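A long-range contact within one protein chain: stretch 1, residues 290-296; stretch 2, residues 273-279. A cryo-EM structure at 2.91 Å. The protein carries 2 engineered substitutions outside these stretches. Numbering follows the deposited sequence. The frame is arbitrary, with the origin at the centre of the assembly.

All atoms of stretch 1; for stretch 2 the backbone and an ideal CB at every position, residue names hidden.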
# COMPACT_ATOMS: atom_id res chain seq x y z
N SER A 290 -22.90 4.96 -45.70
CA SER A 290 -22.78 4.33 -47.01
C SER A 290 -22.51 2.84 -46.88
O SER A 290 -23.09 2.03 -47.61
CB SER A 290 -21.67 5.01 -47.82
OG SER A 290 -21.52 4.40 -49.09
N ALA A 291 -21.63 2.46 -45.95
CA ALA A 291 -21.31 1.05 -45.76
C ALA A 291 -22.54 0.27 -45.32
O ALA A 291 -22.80 -0.83 -45.81
CB ALA A 291 -20.18 0.90 -44.75
N GLN A 292 -23.32 0.83 -44.39
CA GLN A 292 -24.51 0.14 -43.91
C GLN A 292 -25.59 0.07 -44.98
O GLN A 292 -26.30 -0.94 -45.09
CB GLN A 292 -25.04 0.84 -42.65
CG GLN A 292 -24.05 0.82 -41.50
CD GLN A 292 -24.41 1.80 -40.41
OE1 GLN A 292 -25.47 2.43 -40.44
NE2 GLN A 292 -23.53 1.93 -39.43
N GLU A 293 -25.72 1.12 -45.79
CA GLU A 293 -26.65 1.08 -46.91
C GLU A 293 -26.26 -0.02 -47.89
O GLU A 293 -27.11 -0.77 -48.37
CB GLU A 293 -26.68 2.44 -47.61
CG GLU A 293 -27.60 2.50 -48.83
CD GLU A 293 -27.36 3.74 -49.66
OE1 GLU A 293 -26.52 4.58 -49.26
OE2 GLU A 293 -28.01 3.89 -50.72
N ALA A 294 -24.97 -0.11 -48.21
CA ALA A 294 -24.50 -1.16 -49.09
C ALA A 294 -24.74 -2.53 -48.48
O ALA A 294 -25.11 -3.48 -49.18
CB ALA A 294 -23.01 -0.97 -49.40
N LEU A 295 -24.55 -2.66 -47.17
CA LEU A 295 -24.82 -3.92 -46.49
C LEU A 295 -26.28 -4.32 -46.64
O LEU A 295 -26.59 -5.47 -46.97
CB LEU A 295 -24.46 -3.79 -45.01
CG LEU A 295 -25.01 -4.87 -44.07
CD1 LEU A 295 -24.56 -6.25 -44.52
CD2 LEU A 295 -24.58 -4.61 -42.64
N ILE A 296 -27.19 -3.38 -46.40
CA ILE A 296 -28.61 -3.69 -46.50
C ILE A 296 -28.97 -4.08 -47.92
O ILE A 296 -29.67 -5.07 -48.16
CB ILE A 296 -29.45 -2.49 -46.01
CG1 ILE A 296 -29.18 -2.23 -44.53
CG2 ILE A 296 -30.92 -2.76 -46.24
CD1 ILE A 296 -29.70 -0.90 -44.04
N UNK A 273 -28.48 -13.07 -44.03
CA UNK A 273 -27.72 -12.34 -43.01
C UNK A 273 -26.40 -11.93 -43.63
O UNK A 273 -25.44 -12.71 -43.65
CB UNK A 273 -27.50 -13.18 -41.75
N UNK A 274 -26.34 -10.70 -44.13
CA UNK A 274 -25.11 -10.16 -44.68
C UNK A 274 -24.30 -9.45 -43.61
O UNK A 274 -24.83 -8.94 -42.63
CB UNK A 274 -25.42 -9.20 -45.83
N UNK A 275 -22.99 -9.42 -43.82
CA UNK A 275 -22.06 -8.74 -42.94
C UNK A 275 -21.12 -7.91 -43.79
O UNK A 275 -20.52 -8.43 -44.75
CB UNK A 275 -21.29 -9.73 -42.07
N UNK A 276 -20.98 -6.63 -43.45
CA UNK A 276 -20.06 -5.73 -44.13
C UNK A 276 -19.38 -4.87 -43.07
O UNK A 276 -19.69 -4.95 -41.88
CB UNK A 276 -20.78 -4.87 -45.17
N UNK A 277 -18.45 -4.03 -43.52
CA UNK A 277 -17.62 -3.24 -42.64
C UNK A 277 -17.57 -1.80 -43.12
O UNK A 277 -17.74 -1.52 -44.31
CB UNK A 277 -16.21 -3.83 -42.55
N UNK A 278 -17.35 -0.89 -42.18
CA UNK A 278 -17.18 0.52 -42.51
C UNK A 278 -15.76 0.78 -42.98
O UNK A 278 -14.79 0.27 -42.41
CB UNK A 278 -17.51 1.40 -41.31
N UNK A 279 -15.63 1.59 -44.02
CA UNK A 279 -14.33 1.95 -44.54
C UNK A 279 -13.57 2.86 -43.61
O UNK A 279 -13.80 2.86 -42.40
CB UNK A 279 -14.48 2.62 -45.91

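Stretch 1 is a helix that runs nearly antiparallel to the strand of stretch 2, their axes 159° apart and 7.9 Å at closest approach. It turns Ala-291 and Leu-295, one helical turn apart, toward the strand, so the rules of this contact concern a small methyl, a branched aliphatic side chain and the carbonyl of Ala-291.

Position 273 points its CA-to-CB bond away, and its ideal CB has nothing of the helix within 5.5 Å. The helix sets no preference here; the extended backbone would suit a beta-branched residue among many others. The deposited residue is Thr-273, with chi1 in the m well, and it makes no contact with the helix.

Position 274 is different. Its CA-to-CB direction is toward the helix, and an ideal CB would lie 3.3 Å from Leu-295 CD1, tight for two carbons. The phi/psi of -90/153 is open to any ordinary residue, so it is space rather than backbone strain that argues for having no side chain. Gly-274 is found, and the leucine methyl packs on bare main chain: Leu-295 CD1 is 3.3 Å from Gly-274 O.

Position 275 turns away again, as strand alternation requires. An ideal CB is 5.4 Å from Leu-295 CD1, too far for a firm preference, and beta-formers such as valine, isoleucine or threonine would fit the backbone. Val-275, with chi1 at 180°, fills the place; its backbone does the touching, with Val-275 N 3.6 Å from Leu-295 CD1.

Position 276 faces the helix with some room. The ideal CB stands 3.8 Å from Leu-295 CB and 4.6 Å from Ala-291 O, so a modest side chain would fit, and a donor set one atom further out, as in asparagine, could reach the carbonyl, although that oxygen already accepts the helical bond from Leu-295 N; a serine or threonine hydroxyl would stop short of it. The residue is Asn-276. Its ND2 comes within 2.7 Å of Ala-291 O, a close polar approach, while its OD1 packs 3.4 Å from Leu-295 CB and is hydrogen-bonded elsewhere in the structure. Chi1 of 105° lies between wells, and at this angle the amide stands against the helix.

Position 277 points away, with nothing of the helix near its ideal CB, so long or polar residues are equally admissible. Gln-277 spends its side chain away from the helix: NE2 donates to the backbone O of position 278 at 2.9 Å, and both OE1 and NE2 have partners elsewhere in the structure. Toward the helix it offers main chain: Gln-277 O is 3.5 Å from Ala-291 CB.

Position 278 leaves the CA-to-CB bond sideways, with the ideal CB 4.4 Å from Ala-291 CB. A short side chain could bend in over that methyl, whether polar or apolar. Asp-278, chi1 in the m well, does so: OD1 reaches 3.1 Å from Ala-291 CB and, satisfied by a hydrogen bond elsewhere in the structure, also lies 4.2 Å from Gln-292 CG.

Position 279 is sideways and beyond reach of the helix. Its phi/psi of -71/-154 is less usual for a residue with a side chain, which favours glycine, and Gly-279 is there.

Stretch 2 273-279: TGVNQDG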
# COMPACT_ATOMS: atom_id res chain seq x y z
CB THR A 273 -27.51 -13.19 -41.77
OG1 THR A 273 -28.77 -13.72 -41.32
CG2 THR A 273 -26.90 -12.35 -40.65
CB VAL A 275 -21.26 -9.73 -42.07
CG1 VAL A 275 -20.30 -8.98 -41.16
CG2 VAL A 275 -22.21 -10.58 -41.24
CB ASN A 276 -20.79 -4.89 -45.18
CG ASN A 276 -21.01 -3.45 -44.75
OD1 ASN A 276 -21.44 -3.18 -43.64
ND2 ASN A 276 -20.72 -2.52 -45.66
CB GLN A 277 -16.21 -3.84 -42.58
CG GLN A 277 -15.15 -2.97 -41.95
CD GLN A 277 -15.40 -2.70 -40.49
OE1 GLN A 277 -15.85 -3.57 -39.75
NE2 GLN A 277 -15.08 -1.48 -40.06
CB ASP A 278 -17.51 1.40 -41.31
CG ASP A 278 -18.92 1.22 -40.82
OD1 ASP A 278 -19.81 0.93 -41.65
OD2 ASP A 278 -19.16 1.35 -39.60
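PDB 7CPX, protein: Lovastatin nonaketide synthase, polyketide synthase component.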